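PDB 1K38: beta-lactamase OXA-2 from Salmonella typhimurium, which hydrolyses the beta-lactam ring of penicillins, notably oxacillin, to a substituted beta-amino acid and so confers antibiotic resistance. Local coordinates for residues S94-S99 and R170-L175; K12-F17 and G21-A26; R155-N160 and V200-W205. One frame throughout, in Å; residues are numbered along the deposited sequence.

Interaction 1: S94-S99 and R170-L175. With FMT (formic acid), chain C.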
loop_
_atom_site.group_PDB
_atom_site.type_symbol
_atom_site.label_atom_id
_atom_site.label_comp_id
_atom_site.label_asym_id
_atom_site.label_seq_id
_atom_site.Cartn_x
_atom_site.Cartn_y
_atom_site.Cartn_z
ATOM N N SER A 94 -9.568 -7.527 -5.755
ATOM C CA SER A 94 -10.318 -8.681 -5.279
ATOM C C SER A 94 -9.781 -9.944 -5.940
ATOM O O SER A 94 -9.704 -10.992 -5.306
ATOM C CB SER A 94 -11.817 -8.531 -5.573
ATOM O OG SER A 94 -12.086 -8.498 -6.962
ATOM N N ALA A 95 -9.390 -9.837 -7.209
ATOM C CA ALA A 95 -8.866 -10.986 -7.937
ATOM C C ALA A 95 -7.560 -11.478 -7.320
ATOM O O ALA A 95 -7.324 -12.681 -7.231
ATOM C CB ALA A 95 -8.653 -10.628 -9.411
ATOM N N MET A 96 -6.735 -10.528 -6.896
ATOM C CA MET A 96 -5.447 -10.817 -6.281
ATOM C C MET A 96 -5.646 -11.419 -4.895
ATOM O O MET A 96 -5.089 -12.469 -4.569
ATOM C CB MET A 96 -4.638 -9.522 -6.158
ATOM C CG MET A 96 -3.198 -9.709 -5.723
ATOM S SD MET A 96 -2.163 -10.263 -7.083
ATOM C CE MET A 96 -1.705 -8.697 -7.823
ATOM N N ARG A 97 -6.453 -10.739 -4.091
ATOM C CA ARG A 97 -6.741 -11.143 -2.716
ATOM C C ARG A 97 -7.397 -12.515 -2.630
ATOM O O ARG A 97 -7.129 -13.285 -1.701
ATOM C CB ARG A 97 -7.655 -10.116 -2.043
ATOM C CG ARG A 97 -6.966 -8.822 -1.626
ATOM C CD ARG A 97 -7.965 -7.823 -1.055
ATOM N NE ARG A 97 -7.308 -6.677 -0.425
ATOM C CZ ARG A 97 -7.947 -5.580 -0.022
ATOM N NH1 ARG A 97 -9.261 -5.474 -0.191
ATOM N NH2 ARG A 97 -7.276 -4.594 0.566
ATOM N N ASN A 98 -8.255 -12.821 -3.599
ATOM C CA ASN A 98 -8.975 -14.093 -3.605
ATOM C C ASN A 98 -8.447 -15.134 -4.582
ATOM O O ASN A 98 -9.052 -16.198 -4.732
ATOM C CB ASN A 98 -10.456 -13.842 -3.908
ATOM C CG ASN A 98 -11.126 -12.986 -2.859
ATOM O OD1 ASN A 98 -11.297 -13.406 -1.716
ATOM N ND2 ASN A 98 -11.514 -11.775 -3.242
ATOM N N SER A 99 -7.330 -14.842 -5.241
ATOM C CA SER A 99 -6.752 -15.764 -6.219
ATOM C C SER A 99 -7.832 -16.189 -7.211
ATOM O O SER A 99 -7.999 -17.375 -7.506
ATOM C CB SER A 99 -6.174 -16.997 -5.523
ATOM O OG SER A 99 -5.051 -16.649 -4.736
ATOM N N ARG A 170 4.279 -0.339 -9.188
ATOM C CA ARG A 170 3.738 0.208 -7.949
ATOM C C ARG A 170 2.317 -0.293 -7.695
ATOM O O ARG A 170 1.961 -0.618 -6.561
ATOM C CB ARG A 170 3.753 1.736 -7.974
ATOM C CG ARG A 170 5.151 2.318 -7.994
ATOM C CD ARG A 170 5.161 3.793 -7.607
ATOM N NE ARG A 170 6.509 4.344 -7.721
ATOM C CZ ARG A 170 7.528 4.027 -6.928
ATOM N NH1 ARG A 170 7.367 3.163 -5.928
ATOM N NH2 ARG A 170 8.730 4.538 -7.167
ATOM N N LEU A 171 1.502 -0.361 -8.743
ATOM C CA LEU A 171 0.142 -0.851 -8.581
ATOM C C LEU A 171 0.157 -2.293 -8.080
ATOM O O LEU A 171 -0.601 -2.646 -7.174
ATOM C CB LEU A 171 -0.633 -0.769 -9.902
ATOM C CG LEU A 171 -2.046 -1.368 -9.881
ATOM C CD1 LEU A 171 -2.840 -0.794 -8.710
ATOM C CD2 LEU A 171 -2.750 -1.075 -11.212
ATOM N N VAL A 172 1.013 -3.132 -8.657
ATOM C CA VAL A 172 1.068 -4.519 -8.216
ATOM C C VAL A 172 1.516 -4.612 -6.756
ATOM O O VAL A 172 0.958 -5.394 -5.991
ATOM C CB VAL A 172 2.002 -5.361 -9.119
ATOM C CG1 VAL A 172 2.206 -6.751 -8.516
ATOM C CG2 VAL A 172 1.386 -5.497 -10.502
ATOM N N LYS A 173 2.508 -3.818 -6.357
ATOM C CA LYS A 173 2.959 -3.864 -4.965
ATOM C C LYS A 173 1.853 -3.403 -4.024
ATOM O O LYS A 173 1.772 -3.851 -2.878
ATOM C CB LYS A 173 4.233 -3.029 -4.777
ATOM C CG LYS A 173 5.466 -3.733 -5.331
ATOM C CD LYS A 173 6.755 -2.950 -5.098
ATOM C CE LYS A 173 6.863 -1.749 -6.024
ATOM N NZ LYS A 173 8.174 -1.048 -5.881
ATOM N N ASP A 174 0.990 -2.517 -4.502
ATOM C CA ASP A 174 -0.110 -2.056 -3.675
ATOM C C ASP A 174 -1.165 -3.163 -3.567
ATOM O O ASP A 174 -1.709 -3.411 -2.492
ATOM C CB ASP A 174 -0.730 -0.787 -4.252
ATOM C CG ASP A 174 -1.479 -0.005 -3.203
ATOM O OD1 ASP A 174 -0.911 0.964 -2.631
ATOM O OD2 ASP A 174 -2.626 -0.391 -2.928
ATOM N N LEU A 175 -1.439 -3.842 -4.677
ATOM C CA LEU A 175 -2.419 -4.928 -4.683
ATOM C C LEU A 175 -2.006 -6.062 -3.736
ATOM O O LEU A 175 -2.856 -6.767 -3.187
ATOM C CB LEU A 175 -2.594 -5.466 -6.114
ATOM C CG LEU A 175 -3.197 -4.477 -7.120
ATOM C CD1 LEU A 175 -3.118 -5.056 -8.528
ATOM C CD2 LEU A 175 -4.644 -4.177 -6.742
HETATM C C FMT C . -4.140 -19.925 -3.226
HETATM O O1 FMT C . -4.252 -20.505 -1.834
HETATM O O2 FMT C . -4.288 -18.390 -3.216
HETATM O O HOH W 1 -4.514 -5.557 -1.249
#
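M96 and L175 bring the two backbones closest, with 6.8 Å between their CA atoms, where the last turn of helix 92-97 runs up to the last turn of helix 166-175 in the helical part of the class D beta-lactamase fold. The first helix closes with a Schellman motif whose C-prime residue is S99, the opening serine of the family's Ser-X-Val motif. Direct contact between the helices is made mainly by the M96 methyl. The M96 chain leaves toward the other helix and then bends twice (chi2 78°, chi3 87°), bringing CE onto L175, the two side chains crossing at about a right angle. M96 CE rests 3.8 Å from L175 CB and 4.0 Å from L175 CD1, while V172 CG1 follows at 4.4 Å. M96 has two conformers; these contacts belong to one. T58 and Y104 also touch M96, whose side chain lies about 4 Å from that of K189, a probable substrate-binding residue. A water links the segments, donating to L175 O at 2.8 Å and weakly accepting from R97 NE. S99 OG is hydrogen-bonded to K189 NZ and also meets formate O2, at a distance too short to be trusted; T190 OG1 and R228 NH1 hold the formate as well. S94 O is gripped twice by N98, whose N and ND2 each reach it at 2.9 Å from opposite faces of its carbonyl plane.

Interaction 2: K12-F17 and G21-A26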
loop_
_atom_site.group_PDB
_atom_site.type_symbol
_atom_site.label_atom_id
_atom_site.label_comp_id
_atom_site.label_asym_id
_atom_site.label_seq_id
_atom_site.Cartn_x
_atom_site.Cartn_y
_atom_site.Cartn_z
ATOM N N LYS A 12 11.831 -26.739 13.675
ATOM C CA LYS A 12 10.843 -26.736 14.749
ATOM C C LYS A 12 9.555 -26.038 14.337
ATOM O O LYS A 12 8.473 -26.397 14.801
ATOM C CB LYS A 12 11.406 -26.067 16.006
ATOM C CG LYS A 12 11.674 -24.580 15.870
ATOM C CD LYS A 12 12.130 -24.004 17.198
ATOM C CE LYS A 12 12.476 -22.533 17.078
ATOM N NZ LYS A 12 12.898 -21.965 18.391
ATOM N N PHE A 13 9.667 -25.039 13.469
ATOM C CA PHE A 13 8.489 -24.317 13.010
ATOM C C PHE A 13 7.673 -25.173 12.051
ATOM O O PHE A 13 6.442 -25.139 12.073
ATOM C CB PHE A 13 8.899 -23.005 12.340
ATOM C CG PHE A 13 9.493 -22.003 13.294
ATOM C CD1 PHE A 13 8.728 -21.465 14.324
ATOM C CD2 PHE A 13 10.824 -21.616 13.176
ATOM C CE1 PHE A 13 9.280 -20.556 15.223
ATOM C CE2 PHE A 13 11.385 -20.710 14.066
ATOM C CZ PHE A 13 10.613 -20.176 15.093
ATOM N N PHE A 14 8.351 -25.947 11.210
ATOM C CA PHE A 14 7.649 -26.814 10.273
ATOM C C PHE A 14 7.030 -27.992 11.013
ATOM O O PHE A 14 5.902 -28.385 10.729
ATOM C CB PHE A 14 8.594 -27.327 9.184
ATOM C CG PHE A 14 8.940 -26.295 8.147
ATOM C CD1 PHE A 14 9.917 -25.338 8.393
ATOM C CD2 PHE A 14 8.266 -26.265 6.931
ATOM C CE1 PHE A 14 10.218 -24.361 7.438
ATOM C CE2 PHE A 14 8.559 -25.295 5.973
ATOM C CZ PHE A 14 9.537 -24.343 6.225
ATOM N N SER A 15 7.766 -28.549 11.968
ATOM C CA SER A 15 7.259 -29.679 12.737
ATOM C C SER A 15 6.088 -29.240 13.614
ATOM O O SER A 15 5.153 -30.006 13.836
ATOM C CB SER A 15 8.375 -30.279 13.599
ATOM O OG SER A 15 8.919 -29.318 14.485
ATOM N N GLU A 16 6.139 -28.003 14.103
ATOM C CA GLU A 16 5.075 -27.470 14.946
ATOM C C GLU A 16 3.749 -27.572 14.209
ATOM O O GLU A 16 2.709 -27.846 14.804
ATOM C CB GLU A 16 5.351 -26.005 15.295
ATOM C CG GLU A 16 4.396 -25.429 16.334
ATOM C CD GLU A 16 4.595 -23.943 16.561
ATOM O OE1 GLU A 16 5.760 -23.497 16.599
ATOM O OE2 GLU A 16 3.586 -23.219 16.713
ATOM N N PHE A 17 3.796 -27.349 12.900
ATOM C CA PHE A 17 2.604 -27.410 12.071
ATOM C C PHE A 17 2.580 -28.658 11.201
ATOM O O PHE A 17 1.880 -28.705 10.188
ATOM C CB PHE A 17 2.520 -26.146 11.212
ATOM C CG PHE A 17 2.317 -24.898 12.014
ATOM C CD1 PHE A 17 1.075 -24.617 12.580
ATOM C CD2 PHE A 17 3.375 -24.031 12.261
ATOM C CE1 PHE A 17 0.893 -23.495 13.380
ATOM C CE2 PHE A 17 3.203 -22.904 13.061
ATOM C CZ PHE A 17 1.957 -22.638 13.622
ATOM N N GLY A 21 8.483 -28.741 3.919
ATOM C CA GLY A 21 8.681 -27.721 2.913
ATOM C C GLY A 21 10.004 -27.000 3.025
ATOM O O GLY A 21 10.960 -27.503 3.616
ATOM N N THR A 22 10.044 -25.804 2.451
ATOM C CA THR A 22 11.247 -24.984 2.447
ATOM C C THR A 22 10.879 -23.519 2.623
ATOM O O THR A 22 9.736 -23.124 2.413
ATOM C CB THR A 22 12.000 -25.124 1.100
ATOM O OG1 THR A 22 13.229 -24.386 1.145
ATOM C CG2 THR A 22 11.143 -24.587 -0.054
ATOM N N ILE A 23 11.846 -22.723 3.053
ATOM C CA ILE A 23 11.636 -21.294 3.179
ATOM C C ILE A 23 12.968 -20.584 3.032
ATOM O O ILE A 23 13.998 -21.048 3.526
ATOM C CB ILE A 23 10.979 -20.873 4.527
ATOM C CG1 ILE A 23 10.643 -19.377 4.479
ATOM C CG2 ILE A 23 11.910 -21.164 5.704
ATOM C CD1 ILE A 23 9.888 -18.867 5.695
ATOM N N VAL A 24 12.938 -19.482 2.297
ATOM C CA VAL A 24 14.109 -18.644 2.083
ATOM C C VAL A 24 13.711 -17.284 2.616
ATOM O O VAL A 24 12.617 -16.801 2.329
ATOM C CB VAL A 24 14.446 -18.489 0.586
ATOM C CG1 VAL A 24 15.644 -17.552 0.417
ATOM C CG2 VAL A 24 14.746 -19.840 -0.027
ATOM N N VAL A 25 14.590 -16.678 3.402
ATOM C CA VAL A 25 14.336 -15.361 3.959
ATOM C C VAL A 25 15.540 -14.477 3.657
ATOM O O VAL A 25 16.674 -14.826 3.991
ATOM C CB VAL A 25 14.129 -15.425 5.492
ATOM C CG1 VAL A 25 14.024 -14.016 6.064
ATOM C CG2 VAL A 25 12.872 -16.223 5.818
ATOM N N ALA A 26 15.298 -13.346 3.006
ATOM C CA ALA A 26 16.376 -12.418 2.689
ATOM C C ALA A 26 16.085 -11.139 3.452
ATOM O O ALA A 26 15.181 -10.383 3.100
ATOM C CB ALA A 26 16.424 -12.150 1.193
#
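F14 of helix 11-16 lays its ring against G21, T22 and I23 at the start of strand 21-27, meeting backbone at one place and a side chain at the next. F14 CE2 comes to 3.7 Å from G21 C and 3.9 Å from T22 N, the G21-T22 peptide link lying oblique to the ring and left accessible by the missing side chain of G21. Further along, I23 CG2 meets the ring edge near its plane, 4.0 Å from F14 CZ and equally 4.0 Å from F14 CE1. The isoleucine turns this branch inward because CG1 stands anti to the backbone N (chi1 -173°), leaving CG2 between N and the carbonyl carbon. Just outside this shell, F38 stacks on the F14 ring and I216 touches it, while W10 and L214 pack on I23. The CB of T22 points away from the helix, and its OG1 has F38 O and D39 O as acceptors, its one proton shared or going to either. The two segment axes approach to 10.0 Å with their directions 137° apart. Three residues connect the segments. F13 of the helix and F17 just after it pack on helix 226-238, while V24 of the strand meets helix 147-158. Packing an N-terminal helix beside the C-terminal one, against a central, mostly antiparallel sheet, is characteristic of the serine beta-lactamase and penicillin-binding protein fold.

Interaction 3: R155-N160 and V200-W205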
loop_
_atom_site.group_PDB
_atom_site.type_symbol
_atom_site.label_atom_id
_atom_site.label_comp_id
_atom_site.label_asym_id
_atom_site.label_seq_id
_atom_site.Cartn_x
_atom_site.Cartn_y
_atom_site.Cartn_z
ATOM N N ARG A 155 12.607 -9.144 -5.224
ATOM C CA ARG A 155 13.539 -8.060 -4.941
ATOM C C ARG A 155 13.590 -7.071 -6.102
ATOM O O ARG A 155 13.710 -5.862 -5.887
ATOM C CB ARG A 155 14.926 -8.628 -4.638
ATOM C CG ARG A 155 14.914 -9.504 -3.403
ATOM C CD ARG A 155 16.263 -10.133 -3.131
ATOM N NE ARG A 155 17.110 -9.292 -2.294
ATOM C CZ ARG A 155 18.217 -9.727 -1.703
ATOM N NH1 ARG A 155 18.598 -10.989 -1.866
ATOM N NH2 ARG A 155 18.931 -8.914 -0.936
ATOM N N LYS A 156 13.479 -7.577 -7.328
ATOM C CA LYS A 156 13.489 -6.700 -8.495
ATOM C C LYS A 156 12.231 -5.831 -8.497
ATOM O O LYS A 156 12.297 -4.631 -8.761
ATOM C CB LYS A 156 13.584 -7.520 -9.784
ATOM C CG LYS A 156 14.952 -8.171 -9.971
ATOM C CD LYS A 156 15.104 -8.846 -11.326
ATOM C CE LYS A 156 14.246 -10.086 -11.441
ATOM N NZ LYS A 156 14.618 -10.864 -12.659
ATOM N N LEU A 157 11.088 -6.435 -8.184
ATOM C CA LEU A 157 9.824 -5.703 -8.124
ATOM C C LEU A 157 9.916 -4.604 -7.063
ATOM O O LEU A 157 9.505 -3.463 -7.284
ATOM C CB LEU A 157 8.675 -6.661 -7.775
ATOM C CG LEU A 157 7.293 -6.026 -7.571
ATOM C CD1 LEU A 157 6.864 -5.290 -8.837
ATOM C CD2 LEU A 157 6.273 -7.111 -7.219
ATOM N N TYR A 158 10.444 -4.968 -5.902
ATOM C CA TYR A 158 10.608 -4.035 -4.798
ATOM C C TYR A 158 11.413 -2.810 -5.232
ATOM O O TYR A 158 11.056 -1.674 -4.912
ATOM C CB TYR A 158 11.320 -4.746 -3.641
ATOM C CG TYR A 158 11.705 -3.851 -2.482
ATOM C CD1 TYR A 158 10.734 -3.285 -1.656
ATOM C CD2 TYR A 158 13.045 -3.589 -2.202
ATOM C CE1 TYR A 158 11.089 -2.483 -0.574
ATOM C CE2 TYR A 158 13.410 -2.787 -1.120
ATOM C CZ TYR A 158 12.428 -2.241 -0.310
ATOM O OH TYR A 158 12.789 -1.472 0.771
ATOM N N ARG A 159 12.483 -3.054 -5.981
ATOM C CA ARG A 159 13.373 -1.994 -6.443
ATOM C C ARG A 159 12.905 -1.294 -7.717
ATOM O O ARG A 159 13.589 -0.395 -8.210
ATOM C CB ARG A 159 14.776 -2.569 -6.673
ATOM C CG ARG A 159 15.436 -3.146 -5.431
ATOM C CD ARG A 159 15.912 -2.042 -4.502
ATOM N NE ARG A 159 16.463 -2.575 -3.260
ATOM C CZ ARG A 159 16.996 -1.828 -2.299
ATOM N NH1 ARG A 159 17.058 -0.511 -2.437
ATOM N NH2 ARG A 159 17.454 -2.398 -1.192
ATOM N N ASN A 160 11.750 -1.699 -8.242
ATOM C CA ASN A 160 11.206 -1.114 -9.470
ATOM C C ASN A 160 12.136 -1.406 -10.644
ATOM O O ASN A 160 12.184 -0.645 -11.612
ATOM C CB ASN A 160 11.040 0.402 -9.312
ATOM C CG ASN A 160 10.140 0.772 -8.147
ATOM O OD1 ASN A 160 8.989 0.335 -8.074
ATOM N ND2 ASN A 160 10.661 1.585 -7.226
ATOM N N VAL A 200 4.652 -16.091 -0.652
ATOM C CA VAL A 200 5.852 -15.327 -0.967
ATOM C C VAL A 200 5.538 -13.849 -0.832
ATOM O O VAL A 200 4.387 -13.434 -0.987
ATOM C CB VAL A 200 6.357 -15.621 -2.401
ATOM C CG1 VAL A 200 6.499 -17.128 -2.598
ATOM C CG2 VAL A 200 5.411 -15.029 -3.440
ATOM N N GLY A 201 6.563 -13.054 -0.541
ATOM C CA GLY A 201 6.350 -11.627 -0.386
ATOM C C GLY A 201 7.437 -11.018 0.468
ATOM O O GLY A 201 8.558 -11.512 0.485
ATOM N N TRP A 202 7.110 -9.944 1.172
ATOM C CA TRP A 202 8.082 -9.298 2.040
ATOM C C TRP A 202 7.399 -8.364 3.018
ATOM O O TRP A 202 6.228 -8.011 2.854
ATOM C CB TRP A 202 9.126 -8.515 1.215
ATOM C CG TRP A 202 8.623 -7.267 0.503
ATOM C CD1 TRP A 202 8.458 -6.016 1.044
ATOM C CD2 TRP A 202 8.288 -7.145 -0.888
ATOM N NE1 TRP A 202 8.050 -5.127 0.072
ATOM C CE2 TRP A 202 7.938 -5.792 -1.121
ATOM C CE3 TRP A 202 8.255 -8.046 -1.961
ATOM C CZ2 TRP A 202 7.558 -5.321 -2.386
ATOM C CZ3 TRP A 202 7.876 -7.573 -3.225
ATOM C CH2 TRP A 202 7.535 -6.225 -3.419
ATOM N N VAL A 203 8.125 -8.010 4.069
ATOM C CA VAL A 203 7.612 -7.071 5.047
ATOM C C VAL A 203 8.615 -5.921 5.063
ATOM O O VAL A 203 9.822 -6.133 5.220
ATOM C CB VAL A 203 7.488 -7.704 6.454
ATOM C CG1 VAL A 203 8.829 -8.222 6.922
ATOM C CG2 VAL A 203 6.921 -6.676 7.425
ATOM N N GLU A 204 8.115 -4.705 4.870
ATOM C CA GLU A 204 8.978 -3.528 4.846
ATOM C C GLU A 204 9.007 -2.825 6.181
ATOM O O GLU A 204 7.966 -2.607 6.804
ATOM C CB GLU A 204 8.494 -2.507 3.814
ATOM C CG GLU A 204 8.001 -3.084 2.529
ATOM C CD GLU A 204 7.557 -2.018 1.547
ATOM O OE1 GLU A 204 7.253 -0.882 1.976
ATOM O OE2 GLU A 204 7.494 -2.323 0.346
ATOM N N TRP A 205 10.212 -2.450 6.595
ATOM C CA TRP A 205 10.432 -1.724 7.835
ATOM C C TRP A 205 11.238 -0.476 7.488
ATOM O O TRP A 205 11.770 -0.360 6.387
ATOM C CB TRP A 205 11.210 -2.582 8.834
ATOM C CG TRP A 205 10.410 -3.721 9.366
ATOM C CD1 TRP A 205 10.327 -4.982 8.846
ATOM C CD2 TRP A 205 9.538 -3.695 10.499
ATOM N NE1 TRP A 205 9.454 -5.743 9.587
ATOM C CE2 TRP A 205 8.955 -4.978 10.606
ATOM C CE3 TRP A 205 9.188 -2.711 11.434
ATOM C CZ2 TRP A 205 8.040 -5.304 11.614
ATOM C CZ3 TRP A 205 8.281 -3.033 12.433
ATOM C CH2 TRP A 205 7.715 -4.322 12.514
#
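E204 OE2, which meets the ring edge of Y158 in its plane, is gripped by two donors: the indole of W202 and the guanidinium of R187, the latter through a salt bridge from NE. The bond from W202 NE1 to E204 OE2 is 2.9 Å long and nearly straight at 176°; it lies in the indole plane and uses the anti lone pair of the carboxylate oxygen. Y158 CE1 stands 3.7 Å from E204 OE2, so the carboxylate probably draws on the slightly positive rim of the phenol ring. With its flat group fixed in this way, W202 offers a face to the tyrosine in a T-shaped (edge-to-face) pair, the Y158 ring and the indole five-membered ring having centroids 5.2 Å apart and planes at 75°. Y158 CG is anti to the backbone N (chi1 173°), which carries the ring to the indole. Here the last turn of helix 147-158 is seated on strand 196-205 of the central sheet of the beta-lactamase fold, and N160 ends the helix in a Schellman motif, N160 N reaching L157 O at 3.0 Å. Nearer the backbone of the same tyrosine, Y158 CB makes a CH-pi contact over the indole six-membered ring, 4.2 Å from its centroid. L157 CD2 arrives at the indole edge instead, 4.1 Å from W202 CH2. F71 of the second subunit meets the Y158 ring edge-to-face.

All three contacts involve largely buried residues, but their chemistry follows their place in the fold. Interaction 1 joins helix to helix in the helical part, close to the active site; its direct side-chain contacts are apolar, with one water bridging the segments. Interactions 2 and 3 both set a helix against the same sheet, the former with phenylalanine and isoleucine far from any annotated site, the latter with aromatic rings ordered round a carboxylate. Interactions 1 and 3 touch: K173 NZ lies 2.7 Å from N160 OD1, a probable hydrogen bond, and both contacts reach the second subunit, which interaction 2 does not. Between interactions 2 and 3, A26 packs on R155.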